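Local coordinates for protein esterase (Rhizomucor miehei, PDB 4WY5) that probably hydrolyses carboxylic esters as a carboxylesterase with an alpha/beta hydrolase fold, at residues Pro23-Leu28 / Ala215-Phe220; Ala192-His197 / Arg265-Lys270; Leu80-Phe85 / Leu148-Glu153; Ile69-Gly74 / Asn111-Phe116; His9-Ala14 / Val299-Tyr304. All coordinates share one frame; numbering follows the deposited sequence.

The ten segments come along the chain in the order 9-14, 23-28, 69-74, 80-85, 111-116, 148-153, 192-197, 215-220, 265-270 and 299-304. Contact 5 therefore spans all the others and brings the N-terminal helix to the start of the C-terminal helix 302-319. Contacts 3 and 4 have centres 9 Å apart and share the central sheet, where strands 80-86 and 113-117 are neighbours. Contacts 1 and 2, with centres 19 Å apart, lie across the chain's centre from that pair and meet where Leu218 packs on His197. Contacts 3 and 4 thus belong to the strand pairing of the sheet, whereas contacts 1 and 5 join the N-terminal region to much later parts of the chain.

Contact 1 of 5, residues Pro23-Leu28 / Ala215-Phe220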
# COMPACT_ATOMS: atom_id res chain seq x y z
N PRO A 23 -21.26 9.02 -26.13
CA PRO A 23 -21.08 8.04 -27.21
C PRO A 23 -19.76 7.29 -27.08
O PRO A 23 -18.84 7.79 -26.43
CB PRO A 23 -21.08 8.91 -28.47
CG PRO A 23 -20.60 10.23 -28.01
CD PRO A 23 -21.22 10.40 -26.65
N PRO A 24 -19.65 6.10 -27.71
CA PRO A 24 -18.36 5.41 -27.60
C PRO A 24 -17.21 6.20 -28.25
O PRO A 24 -17.44 7.20 -28.93
CB PRO A 24 -18.61 4.08 -28.32
CG PRO A 24 -19.73 4.37 -29.27
CD PRO A 24 -20.61 5.37 -28.56
N ILE A 25 -15.98 5.74 -28.05
CA ILE A 25 -14.81 6.57 -28.33
C ILE A 25 -14.53 6.64 -29.82
O ILE A 25 -14.14 7.69 -30.33
CB ILE A 25 -13.56 6.09 -27.56
CG1 ILE A 25 -13.89 5.95 -26.07
CG2 ILE A 25 -12.41 7.08 -27.76
CD1 ILE A 25 -12.68 5.82 -25.16
N HIS A 26 -14.72 5.53 -30.53
CA HIS A 26 -14.40 5.48 -31.95
C HIS A 26 -15.28 6.42 -32.78
O HIS A 26 -15.08 6.56 -33.99
CB HIS A 26 -14.55 4.05 -32.47
CG HIS A 26 -15.96 3.67 -32.79
ND1 HIS A 26 -16.38 3.39 -34.07
CD2 HIS A 26 -17.05 3.53 -32.00
CE1 HIS A 26 -17.66 3.10 -34.06
NE2 HIS A 26 -18.10 3.17 -32.82
N THR A 27 -16.24 7.08 -32.14
CA THR A 27 -17.10 8.06 -32.80
C THR A 27 -16.86 9.46 -32.25
O THR A 27 -17.82 10.14 -31.86
CB THR A 27 -18.61 7.71 -32.65
OG1 THR A 27 -19.03 7.93 -31.30
CG2 THR A 27 -18.88 6.27 -33.05
N LEU A 28 -15.60 9.89 -32.21
CA LEU A 28 -15.25 11.25 -31.78
C LEU A 28 -14.10 11.76 -32.62
O LEU A 28 -13.22 10.98 -33.00
CB LEU A 28 -14.86 11.28 -30.29
CG LEU A 28 -15.68 10.55 -29.23
CD1 LEU A 28 -14.77 10.10 -28.10
CD2 LEU A 28 -16.80 11.43 -28.69
N ALA A 215 -14.95 -3.07 -21.72
CA ALA A 215 -14.38 -3.98 -22.71
C ALA A 215 -14.40 -3.37 -24.12
O ALA A 215 -13.51 -3.62 -24.94
CB ALA A 215 -15.12 -5.31 -22.70
N GLU A 216 -15.41 -2.54 -24.37
CA GLU A 216 -15.56 -1.80 -25.63
C GLU A 216 -14.51 -0.70 -25.80
O GLU A 216 -13.97 -0.50 -26.90
CB GLU A 216 -16.97 -1.19 -25.70
CG GLU A 216 -17.46 -0.80 -27.09
CD GLU A 216 -18.47 0.35 -27.07
OE1 GLU A 216 -18.33 1.27 -26.22
OE2 GLU A 216 -19.42 0.33 -27.89
N ASP A 217 -14.21 0.01 -24.71
CA ASP A 217 -13.16 1.03 -24.73
C ASP A 217 -11.81 0.37 -25.05
O ASP A 217 -11.04 0.88 -25.88
CB ASP A 217 -13.08 1.78 -23.39
CG ASP A 217 -14.28 2.68 -23.13
OD1 ASP A 217 -14.92 3.16 -24.09
OD2 ASP A 217 -14.60 2.92 -21.94
N LEU A 218 -11.56 -0.76 -24.40
CA LEU A 218 -10.29 -1.49 -24.57
C LEU A 218 -10.02 -1.90 -26.01
O LEU A 218 -8.88 -1.84 -26.48
CB LEU A 218 -10.28 -2.75 -23.71
CG LEU A 218 -9.57 -2.76 -22.35
CD1 LEU A 218 -9.56 -4.19 -21.79
CD2 LEU A 218 -8.17 -2.19 -22.42
N LYS A 219 -11.07 -2.31 -26.71
CA LYS A 219 -10.92 -2.79 -28.08
C LYS A 219 -10.52 -1.64 -28.98
O LYS A 219 -9.74 -1.83 -29.92
CB LYS A 219 -12.21 -3.46 -28.59
CG LYS A 219 -12.01 -4.14 -29.94
CD LYS A 219 -13.16 -3.88 -30.92
CE LYS A 219 -12.75 -4.23 -32.36
NZ LYS A 219 -12.32 -5.66 -32.53
N PHE A 220 -11.03 -0.45 -28.70
CA PHE A 220 -10.64 0.75 -29.46
C PHE A 220 -9.15 1.08 -29.28
O PHE A 220 -8.45 1.31 -30.27
CB PHE A 220 -11.50 1.97 -29.07
CG PHE A 220 -11.04 3.26 -29.70
CD1 PHE A 220 -11.39 3.58 -31.01
CD2 PHE A 220 -10.27 4.17 -28.98
CE1 PHE A 220 -10.96 4.78 -31.59
CE2 PHE A 220 -9.83 5.37 -29.55
CZ PHE A 220 -10.18 5.67 -30.86
O HOH W 1 -15.96 3.01 -26.46
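Ile25 and Phe220 meet with their side chains crossed at about a right angle. Phe220 CG stands anti to its backbone N (chi1 173°), and the ring lies against residues 25-26. Ile25 CB sits above one face, offset toward the rim, while Ile25 CG2 touches Phe220 CE2 at 3.6 Å. At the CD1 and CE1 side of the ring, His26 CB comes to 3.5 Å from Phe220 CD1, although the imidazole itself leads away from the helix. The second branch of Ile25 crosses Asp217 at about a right angle, with Ile25 CG1 3.6 Å from Asp217 OD1. Beside this apolar patch the contact is polar and wet. One water accepts from Ile25 N and donates to both Glu216 OE1 and, at 2.6 Å from the water oxygen, to Asp217 OD1. The carboxylate of Glu216 also lies against Pro24, with Glu216 OE1 3.5 Å from Pro24 CB. Within the loop, Thr27 OG1 donates to Pro24 O and braces the turn, and Ile25 also packs on Phe93. An N-terminal loop laid on a helix inserted after the sixth sheet strand is consistent with the cap of hormone-sensitive-lipase-like alpha/beta hydrolases.

Contact 2 of 5, residues Ala192-His197 / Arg265-Lys270; sequences ATAVSH and RDEGEK
Glu267 reaches from its helix toward Thr193, Ala194 and His197, touching them from CB outward and bonded at its tip. Its CB lies 3.4 Å from Thr193 OG1, and CG, placed between the backbone N and the carbonyl carbon (chi1 75°), comes to 3.3 Å from the same Thr193 OG1 as the two side chains slide past each other in opposite directions. A water links the threonine hydroxyl to the helix backbone, accepting from Thr193 OG1 and donating to Glu267 O. Further out, CD packs 3.6 Å from Ala194 CB. The setting is the loops at the C-terminal ends of the strands in an alpha/beta hydrolase sheet: segment 192-197 follows strand 185-189, and helix 265-277 begins just after Asp262, the probable acid of a Ser161-His292-Asp262 triad. At the tip the two carboxylate oxygens divide the work. OE1 offers its syn lone pair to His197 ND1 at 2.8 Å, with imidazole and carboxylate only 13° from coplanar. OE2 takes two backbone N-H groups. Thr193 N, 2.8 Å from Glu267 OE2, comes to the anti lone pair in a nearly straight bond (164°). Ala194 N, 2.9 Å from Glu267 OE2, arrives from above the carboxylate plane.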
# COMPACT_ATOMS: atom_id res chain seq x y z
N ALA A 192 -1.59 -2.39 -18.24
CA ALA A 192 -2.24 -3.35 -19.12
C ALA A 192 -1.19 -4.34 -19.62
O ALA A 192 -0.10 -3.90 -20.01
CB ALA A 192 -2.90 -2.64 -20.30
N THR A 193 -1.49 -5.64 -19.58
CA THR A 193 -0.47 -6.66 -19.92
C THR A 193 -0.89 -7.80 -20.89
O THR A 193 -0.01 -8.47 -21.45
CB THR A 193 0.05 -7.34 -18.66
OG1 THR A 193 -0.99 -8.14 -18.07
CG2 THR A 193 0.57 -6.32 -17.65
N ALA A 194 -2.19 -8.04 -21.06
CA ALA A 194 -2.68 -9.31 -21.66
C ALA A 194 -2.79 -9.36 -23.20
O ALA A 194 -3.21 -8.38 -23.84
CB ALA A 194 -4.04 -9.64 -21.08
N VAL A 195 -2.45 -10.52 -23.78
CA VAL A 195 -2.78 -10.79 -25.18
C VAL A 195 -4.29 -10.87 -25.33
O VAL A 195 -4.87 -10.26 -26.21
CB VAL A 195 -2.17 -12.11 -25.70
CG1 VAL A 195 -2.48 -12.27 -27.18
CG2 VAL A 195 -0.67 -12.14 -25.50
N SER A 196 -4.92 -11.63 -24.43
CA SER A 196 -6.36 -11.76 -24.40
C SER A 196 -6.91 -11.47 -23.00
O SER A 196 -6.55 -12.14 -22.04
CB SER A 196 -6.76 -13.18 -24.84
OG SER A 196 -8.15 -13.40 -24.63
N HIS A 197 -7.79 -10.47 -22.89
CA HIS A 197 -8.27 -10.01 -21.59
C HIS A 197 -9.38 -10.89 -21.00
O HIS A 197 -9.54 -10.96 -19.78
CB HIS A 197 -8.78 -8.56 -21.67
CG HIS A 197 -7.73 -7.55 -22.06
ND1 HIS A 197 -6.76 -7.09 -21.18
CD2 HIS A 197 -7.51 -6.90 -23.23
CE1 HIS A 197 -5.99 -6.22 -21.80
NE2 HIS A 197 -6.43 -6.08 -23.05
N ARG A 265 -7.40 -5.62 -13.57
CA ARG A 265 -6.91 -5.93 -12.22
C ARG A 265 -6.07 -7.20 -12.14
O ARG A 265 -4.91 -7.17 -11.69
CB ARG A 265 -8.09 -6.04 -11.26
CG ARG A 265 -7.73 -6.30 -9.82
CD ARG A 265 -8.99 -6.51 -8.99
NE ARG A 265 -9.50 -7.87 -9.11
CZ ARG A 265 -10.70 -8.26 -8.68
NH1 ARG A 265 -11.52 -7.38 -8.12
NH2 ARG A 265 -11.08 -9.53 -8.82
N ASP A 266 -6.66 -8.30 -12.60
CA ASP A 266 -6.09 -9.62 -12.39
C ASP A 266 -4.85 -9.83 -13.26
O ASP A 266 -3.93 -10.56 -12.88
CB ASP A 266 -7.13 -10.71 -12.71
CG ASP A 266 -8.31 -10.73 -11.74
OD1 ASP A 266 -8.27 -10.02 -10.72
OD2 ASP A 266 -9.29 -11.46 -12.01
N GLU A 267 -4.82 -9.22 -14.44
CA GLU A 267 -3.66 -9.37 -15.30
C GLU A 267 -2.51 -8.53 -14.76
O GLU A 267 -1.34 -8.86 -14.94
CB GLU A 267 -3.98 -9.01 -16.75
CG GLU A 267 -4.11 -7.52 -17.05
CD GLU A 267 -4.74 -7.29 -18.42
OE1 GLU A 267 -5.88 -7.77 -18.61
OE2 GLU A 267 -4.10 -6.66 -19.30
N GLY A 268 -2.86 -7.45 -14.07
CA GLY A 268 -1.85 -6.69 -13.36
C GLY A 268 -1.26 -7.52 -12.23
O GLY A 268 -0.03 -7.54 -12.05
N GLU A 269 -2.10 -8.22 -11.48
CA GLU A 269 -1.60 -8.99 -10.34
C GLU A 269 -0.81 -10.20 -10.85
O GLU A 269 0.15 -10.64 -10.21
CB GLU A 269 -2.75 -9.42 -9.41
CG GLU A 269 -3.57 -8.24 -8.83
CD GLU A 269 -4.63 -8.64 -7.81
OE1 GLU A 269 -4.78 -9.84 -7.48
OE2 GLU A 269 -5.34 -7.72 -7.32
N LYS A 270 -1.14 -10.69 -12.04
CA LYS A 270 -0.41 -11.83 -12.60
C LYS A 270 1.01 -11.41 -12.99
O LYS A 270 1.94 -12.16 -12.77
CB LYS A 270 -1.14 -12.40 -13.81
CG LYS A 270 -0.38 -13.52 -14.53
CD LYS A 270 -0.38 -14.83 -13.75
CE LYS A 270 0.43 -15.90 -14.50
NZ LYS A 270 0.10 -17.29 -14.04
O HOH W 2 0.39 -10.44 -16.97

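Contact 3 of 5, residues Leu80-Phe85 / Leu148-Glu153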
# COMPACT_ATOMS: atom_id res chain seq x y z
N LEU A 80 19.69 17.09 -7.50
CA LEU A 80 18.56 16.24 -7.12
C LEU A 80 18.56 14.89 -7.82
O LEU A 80 19.14 14.73 -8.89
CB LEU A 80 17.24 16.96 -7.44
CG LEU A 80 16.55 17.76 -6.35
CD1 LEU A 80 17.54 18.60 -5.57
CD2 LEU A 80 15.47 18.65 -6.98
N PRO A 81 17.87 13.91 -7.22
CA PRO A 81 17.57 12.68 -7.97
C PRO A 81 16.54 12.96 -9.08
O PRO A 81 15.92 14.03 -9.09
CB PRO A 81 17.01 11.73 -6.90
CG PRO A 81 16.65 12.62 -5.72
CD PRO A 81 17.58 13.79 -5.78
N VAL A 82 16.38 12.03 -10.02
CA VAL A 82 15.54 12.28 -11.20
C VAL A 82 14.45 11.20 -11.39
O VAL A 82 14.68 10.01 -11.12
CB VAL A 82 16.42 12.42 -12.49
CG1 VAL A 82 17.23 11.14 -12.76
CG2 VAL A 82 15.59 12.82 -13.70
N LEU A 83 13.25 11.64 -11.80
CA LEU A 83 12.11 10.76 -12.06
C LEU A 83 11.60 10.88 -13.50
O LEU A 83 11.19 11.96 -13.92
CB LEU A 83 10.96 11.09 -11.09
CG LEU A 83 9.61 10.38 -11.28
CD1 LEU A 83 9.77 8.86 -11.10
CD2 LEU A 83 8.55 10.94 -10.33
N ILE A 84 11.63 9.78 -14.25
CA ILE A 84 11.09 9.75 -15.61
C ILE A 84 9.59 9.46 -15.55
O ILE A 84 9.21 8.36 -15.13
CB ILE A 84 11.77 8.66 -16.48
CG1 ILE A 84 13.29 8.77 -16.40
CG2 ILE A 84 11.29 8.73 -17.91
CD1 ILE A 84 13.84 10.06 -16.99
N PHE A 85 8.73 10.41 -15.95
CA PHE A 85 7.28 10.17 -15.83
C PHE A 85 6.56 10.01 -17.18
O PHE A 85 6.63 10.86 -18.07
CB PHE A 85 6.62 11.31 -15.04
CG PHE A 85 5.21 11.00 -14.62
CD1 PHE A 85 4.96 10.36 -13.42
CD2 PHE A 85 4.14 11.30 -15.45
CE1 PHE A 85 3.68 10.06 -13.05
CE2 PHE A 85 2.85 10.99 -15.08
CZ PHE A 85 2.62 10.37 -13.87
N LEU A 148 21.42 19.82 -16.12
CA LEU A 148 20.12 19.65 -15.46
C LEU A 148 20.23 19.68 -13.93
O LEU A 148 19.21 19.67 -13.23
CB LEU A 148 19.45 18.34 -15.90
CG LEU A 148 18.99 18.23 -17.36
CD1 LEU A 148 18.96 16.77 -17.80
CD2 LEU A 148 17.60 18.85 -17.54
N ASN A 149 21.46 19.66 -13.43
CA ASN A 149 21.72 19.63 -11.99
C ASN A 149 21.06 18.42 -11.29
O ASN A 149 20.37 18.57 -10.28
CB ASN A 149 21.27 20.94 -11.33
CG ASN A 149 22.44 21.76 -10.80
OD1 ASN A 149 23.60 21.36 -10.94
ND2 ASN A 149 22.14 22.92 -10.20
N ILE A 150 21.30 17.22 -11.82
CA ILE A 150 20.78 15.98 -11.25
C ILE A 150 21.86 14.92 -11.07
O ILE A 150 22.88 14.95 -11.76
CB ILE A 150 19.68 15.34 -12.14
CG1 ILE A 150 20.24 14.99 -13.51
CG2 ILE A 150 18.45 16.24 -12.26
CD1 ILE A 150 19.44 13.93 -14.20
N ASN A 151 21.62 14.00 -10.14
CA ASN A 151 22.44 12.79 -10.02
C ASN A 151 21.84 11.73 -10.92
O ASN A 151 20.87 11.06 -10.54
CB ASN A 151 22.49 12.30 -8.57
CG ASN A 151 23.38 11.09 -8.39
OD1 ASN A 151 24.00 10.60 -9.34
ND2 ASN A 151 23.45 10.59 -7.16
N ALA A 152 22.42 11.56 -12.11
CA ALA A 152 21.79 10.71 -13.12
C ALA A 152 21.78 9.24 -12.73
O ALA A 152 21.03 8.45 -13.30
CB ALA A 152 22.47 10.89 -14.47
N GLU A 153 22.61 8.85 -11.76
CA GLU A 153 22.59 7.46 -11.30
C GLU A 153 21.31 7.15 -10.47
O GLU A 153 20.81 6.03 -10.48
CB GLU A 153 23.85 7.11 -10.51
CG GLU A 153 25.18 7.18 -11.31
CD GLU A 153 25.21 6.36 -12.62
OE1 GLU A 153 24.66 5.22 -12.66
OE2 GLU A 153 25.80 6.85 -13.60
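Leu80 opens strand 80-86 beside Ile150, in a short parallel bridge that adds residues 150-151 to the edge of the strand in this alpha/beta hydrolase sheet. The chain reaches Ile150 through helix 145-148 and Asn149, which ends the helix with positive phi. Leu80 N donates to Asn149 O at 3.2 Å. Leu80 O answers on the far side of Ile150 by accepting from Asn151 N at 2.9 Å, and the same oxygen lies 3.1 Å from Ile150 CA in a CH...O contact. The two backbone bonds thus straddle Ile150, as expected of a parallel pair. The side chains of Leu80 and Ile150 leave on the same face of the sheet, but the end of Leu80 turns off to pack on Pro72, Thr75 and Val113. Pro81 takes little part here; its backbone bonds to Val113 on the neighbouring strand. Val82 brings the apolar contact: the CG1 of Ile150 stands between that residue's own backbone N and carbonyl carbon (chi1 61°), and CD1 beyond it rests 3.8 Å from Val82 CB and touches both valine methyls. At Val82 the partner changes: its backbone bonds to Ala154 and to Ala156 of strand 155-160, while Leu83 bonds to Val113 and Val115 along the other edge. The switch follows the corner at Ala152 and Glu153, where an Asx turn forms: Asn151 OD1, 3.3 Å from Glu153 N, receives that N-H from above its amide plane.

Contact 4 of 5, residues Ile69-Gly74 / Asn111-Phe116; sequences IVRPPG and NVVTVF
Val70 and Thr114 form the tight centre of the contact, an antiparallel hydrogen-bonded pair in which each backbone serves the other. Val70 N donates to Thr114 O and Thr114 N donates to Val70 O, both at 2.9 Å. Two CH...O contacts flank these bonds, with Ile69 CA against Thr114 O and Val113 CA against Val70 O. On the face carrying Ile69, the methyl Ile69 CG2 packs 3.9 Å from Val113 CG1. The other methyl of Val113 meets the guanidinium of Arg71: Val113 CG2 lies over one face, toward the rim, 3.4 Å from Arg71 NH2. A bend at chi3 (-74°) folds Arg71 NE back from the extended part of its chain, and the guanidinium is held by Gln78 O at NH1 and Asn149 O at NH2, so its polar ends are used outside the strand pair. The 158° between the two strand directions marks the antiparallel second strand that alpha/beta hydrolases place beside the otherwise parallel run 113-117, 80-86 and 155-160. On the opposite face Val70 and Thr114 look toward helix 100-110, where Thr114 OG1 bonds to Thr107 OG1. Toward residues 72 and 111 the pairing ends and the contact thins. Pro72, with no N-H to give, sets its CD 3.4 Å from Val112 O. Its CG touches Asn111 OD1 at 3.6 Å, the two side chains crossing at about a right angle, with Asn111 partly exposed. Beyond them Pro73 and Gly74 carry the chain toward solvent.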
# COMPACT_ATOMS: atom_id res chain seq x y z
N ILE A 69 10.52 19.70 -18.04
CA ILE A 69 11.35 19.50 -16.87
C ILE A 69 10.78 20.27 -15.69
O ILE A 69 10.61 21.48 -15.75
CB ILE A 69 12.81 19.94 -17.13
CG1 ILE A 69 13.47 19.02 -18.17
CG2 ILE A 69 13.63 19.85 -15.85
CD1 ILE A 69 13.68 19.64 -19.50
N VAL A 70 10.51 19.57 -14.59
CA VAL A 70 9.74 20.13 -13.49
C VAL A 70 10.56 19.98 -12.21
O VAL A 70 11.12 18.91 -11.98
CB VAL A 70 8.37 19.40 -13.37
CG1 VAL A 70 7.45 20.11 -12.46
CG2 VAL A 70 7.69 19.30 -14.73
N ARG A 71 10.64 21.03 -11.39
CA ARG A 71 11.55 21.08 -10.22
C ARG A 71 10.92 21.89 -9.06
O ARG A 71 10.13 22.80 -9.30
CB ARG A 71 12.91 21.69 -10.66
CG ARG A 71 13.97 21.79 -9.54
CD ARG A 71 15.24 22.59 -9.87
NE ARG A 71 16.13 21.85 -10.76
CZ ARG A 71 17.22 21.18 -10.38
NH1 ARG A 71 17.59 21.13 -9.11
NH2 ARG A 71 17.95 20.55 -11.30
N PRO A 72 11.26 21.57 -7.80
CA PRO A 72 10.66 22.40 -6.74
C PRO A 72 11.37 23.75 -6.57
O PRO A 72 12.55 23.87 -6.93
CB PRO A 72 10.82 21.54 -5.47
CG PRO A 72 11.32 20.18 -5.95
CD PRO A 72 12.02 20.43 -7.23
N PRO A 73 10.66 24.77 -6.05
CA PRO A 73 11.21 26.12 -5.81
C PRO A 73 12.32 26.14 -4.76
O PRO A 73 12.20 25.47 -3.73
CB PRO A 73 10.02 26.95 -5.30
CG PRO A 73 8.87 25.99 -5.12
CD PRO A 73 9.21 24.67 -5.74
N GLY A 74 13.39 26.88 -5.05
CA GLY A 74 14.50 27.02 -4.12
C GLY A 74 15.50 25.87 -4.18
O GLY A 74 16.34 25.73 -3.28
N ASN A 111 10.82 15.65 -3.61
CA ASN A 111 11.94 16.58 -3.80
C ASN A 111 12.84 16.09 -4.93
O ASN A 111 14.00 15.75 -4.70
CB ASN A 111 12.75 16.78 -2.51
CG ASN A 111 13.56 18.08 -2.51
OD1 ASN A 111 13.12 19.10 -3.03
ND2 ASN A 111 14.75 18.05 -1.90
N VAL A 112 12.30 16.03 -6.15
CA VAL A 112 13.07 15.54 -7.30
C VAL A 112 12.94 16.42 -8.54
O VAL A 112 12.13 17.34 -8.58
CB VAL A 112 12.62 14.12 -7.69
CG1 VAL A 112 12.85 13.14 -6.51
CG2 VAL A 112 11.16 14.13 -8.12
N VAL A 113 13.73 16.11 -9.57
CA VAL A 113 13.52 16.66 -10.90
C VAL A 113 12.73 15.66 -11.76
O VAL A 113 13.20 14.54 -12.04
CB VAL A 113 14.86 16.99 -11.60
CG1 VAL A 113 14.63 17.41 -13.04
CG2 VAL A 113 15.62 18.07 -10.83
N THR A 114 11.53 16.06 -12.20
CA THR A 114 10.68 15.19 -13.01
C THR A 114 10.83 15.54 -14.48
O THR A 114 10.60 16.69 -14.88
CB THR A 114 9.17 15.31 -12.63
OG1 THR A 114 8.97 14.91 -11.27
CG2 THR A 114 8.30 14.44 -13.55
N VAL A 115 11.19 14.55 -15.29
CA VAL A 115 11.25 14.73 -16.74
C VAL A 115 10.01 14.10 -17.36
O VAL A 115 9.86 12.88 -17.34
CB VAL A 115 12.53 14.10 -17.36
CG1 VAL A 115 12.56 14.33 -18.89
CG2 VAL A 115 13.82 14.65 -16.69
N PHE A 116 9.11 14.94 -17.85
CA PHE A 116 7.88 14.49 -18.48
C PHE A 116 8.12 14.28 -19.98
O PHE A 116 8.39 15.24 -20.71
CB PHE A 116 6.77 15.51 -18.24
CG PHE A 116 5.39 15.04 -18.67
CD1 PHE A 116 4.95 15.24 -19.97
CD2 PHE A 116 4.53 14.43 -17.76
CE1 PHE A 116 3.67 14.80 -20.38
CE2 PHE A 116 3.25 13.99 -18.15
CZ PHE A 116 2.82 14.19 -19.46

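Contact 5 of 5, residues His9-Ala14 / Val299-Tyr304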
# COMPACT_ATOMS: atom_id res chain seq x y z
N HIS A 9 -15.83 4.22 -3.97
CA HIS A 9 -15.96 5.53 -3.33
C HIS A 9 -16.95 6.43 -4.11
O HIS A 9 -16.94 6.45 -5.35
CB HIS A 9 -14.59 6.20 -3.21
CG HIS A 9 -14.55 7.39 -2.31
ND1 HIS A 9 -15.12 8.61 -2.66
CD2 HIS A 9 -14.01 7.57 -1.08
CE1 HIS A 9 -14.92 9.47 -1.68
NE2 HIS A 9 -14.26 8.87 -0.70
N PRO A 10 -17.81 7.15 -3.38
CA PRO A 10 -18.83 8.04 -3.97
C PRO A 10 -18.28 8.98 -5.05
O PRO A 10 -18.99 9.23 -6.02
CB PRO A 10 -19.34 8.84 -2.77
CG PRO A 10 -19.17 7.91 -1.61
CD PRO A 10 -17.95 7.06 -1.91
N VAL A 11 -17.06 9.47 -4.90
CA VAL A 11 -16.45 10.34 -5.92
C VAL A 11 -16.32 9.61 -7.26
O VAL A 11 -16.54 10.21 -8.31
CB VAL A 11 -15.08 10.87 -5.46
CG1 VAL A 11 -14.24 11.33 -6.65
CG2 VAL A 11 -15.25 12.01 -4.46
N TYR A 12 -15.98 8.32 -7.23
CA TYR A 12 -15.81 7.53 -8.46
C TYR A 12 -17.17 7.21 -9.05
O TYR A 12 -17.35 7.18 -10.28
CB TYR A 12 -15.03 6.24 -8.21
CG TYR A 12 -13.66 6.50 -7.61
CD1 TYR A 12 -12.88 7.57 -8.04
CD2 TYR A 12 -13.18 5.72 -6.57
CE1 TYR A 12 -11.65 7.84 -7.48
CE2 TYR A 12 -11.95 5.97 -5.99
CZ TYR A 12 -11.18 7.04 -6.45
OH TYR A 12 -9.95 7.30 -5.87
N ALA A 13 -18.14 6.96 -8.17
CA ALA A 13 -19.50 6.69 -8.63
C ALA A 13 -20.12 7.92 -9.29
O ALA A 13 -20.78 7.81 -10.33
CB ALA A 13 -20.38 6.20 -7.48
N ALA A 14 -19.88 9.10 -8.70
CA ALA A 14 -20.40 10.34 -9.27
C ALA A 14 -19.77 10.65 -10.62
O ALA A 14 -20.45 11.10 -11.55
CB ALA A 14 -20.17 11.48 -8.32
N VAL A 299 -10.96 15.45 -7.55
CA VAL A 299 -11.44 15.52 -6.18
C VAL A 299 -10.76 14.46 -5.33
O VAL A 299 -10.91 13.26 -5.57
CB VAL A 299 -12.97 15.34 -6.11
CG1 VAL A 299 -13.44 15.46 -4.66
CG2 VAL A 299 -13.66 16.38 -6.97
N GLU A 300 -10.03 14.92 -4.32
CA GLU A 300 -9.23 14.06 -3.45
C GLU A 300 -10.04 12.98 -2.69
O GLU A 300 -11.14 13.25 -2.20
CB GLU A 300 -8.45 14.92 -2.46
CG GLU A 300 -7.50 14.15 -1.56
CD GLU A 300 -6.57 15.05 -0.78
OE1 GLU A 300 -6.81 15.27 0.42
OE2 GLU A 300 -5.59 15.55 -1.38
N THR A 301 -9.51 11.76 -2.65
CA THR A 301 -10.10 10.64 -1.93
C THR A 301 -9.05 10.02 -1.03
O THR A 301 -7.86 10.20 -1.29
CB THR A 301 -10.61 9.54 -2.86
OG1 THR A 301 -9.49 9.00 -3.59
CG2 THR A 301 -11.67 10.11 -3.80
N PRO A 302 -9.46 9.24 -0.02
CA PRO A 302 -8.42 8.62 0.82
C PRO A 302 -7.45 7.73 0.04
O PRO A 302 -6.28 7.64 0.46
CB PRO A 302 -9.23 7.77 1.82
CG PRO A 302 -10.57 8.45 1.89
CD PRO A 302 -10.82 9.03 0.52
N GLN A 303 -7.88 7.13 -1.07
CA GLN A 303 -6.96 6.29 -1.84
C GLN A 303 -6.04 7.13 -2.75
O GLN A 303 -4.93 6.70 -3.04
CB GLN A 303 -7.70 5.19 -2.64
CG GLN A 303 -9.08 5.48 -3.16
CD GLN A 303 -10.18 5.33 -2.12
OE1 GLN A 303 -10.56 6.31 -1.47
NE2 GLN A 303 -10.72 4.12 -1.98
N TYR A 304 -6.47 8.32 -3.18
CA TYR A 304 -5.54 9.19 -3.93
C TYR A 304 -4.38 9.61 -3.02
O TYR A 304 -3.21 9.57 -3.42
CB TYR A 304 -6.22 10.47 -4.49
CG TYR A 304 -5.20 11.43 -5.11
CD1 TYR A 304 -4.82 11.32 -6.45
CD2 TYR A 304 -4.58 12.42 -4.33
CE1 TYR A 304 -3.88 12.17 -7.01
CE2 TYR A 304 -3.62 13.27 -4.87
CZ TYR A 304 -3.28 13.14 -6.21
OH TYR A 304 -2.34 13.97 -6.77
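Tyr12 and Thr301 meet tip to tip in the hydrogen bond that joins the two segments, with Thr301 OG1 donating to Tyr12 OH at 2.9 Å. The same Thr301 OG1 caps its own helix by accepting from Tyr304 N at 3.1 Å, so one oxygen serves both the cap and the cross-link. It can do so because chi1 (63°) places OG1 between the backbone N and the carbonyl carbon. His9 is the matching N-cap of the other helix: its ND1 accepts from Val11 N, which lies in the imidazole plane. A CH-pi contact joins the two capping residues. Thr301 CG2 stands over one face of His9, 4.0 Å from the ring centroid and 13° off the normal, while Pro10 CD covers the opposite face. Apolar packing continues from that methyl, which also touches Val11 CB, and Val11 CG2 rests 3.9 Å from Val299 CG1. Gln303 CG lies at the edge of the Tyr12 ring, 3.4 Å from Tyr12 OH. Beyond the pair, Pro302 packs on Val282 of the second subunit. The result is two N-capped helix starts set cap against cap, joining N-terminal helix 10-19 to the C-terminal helix 302-319 of the alpha/beta hydrolase fold.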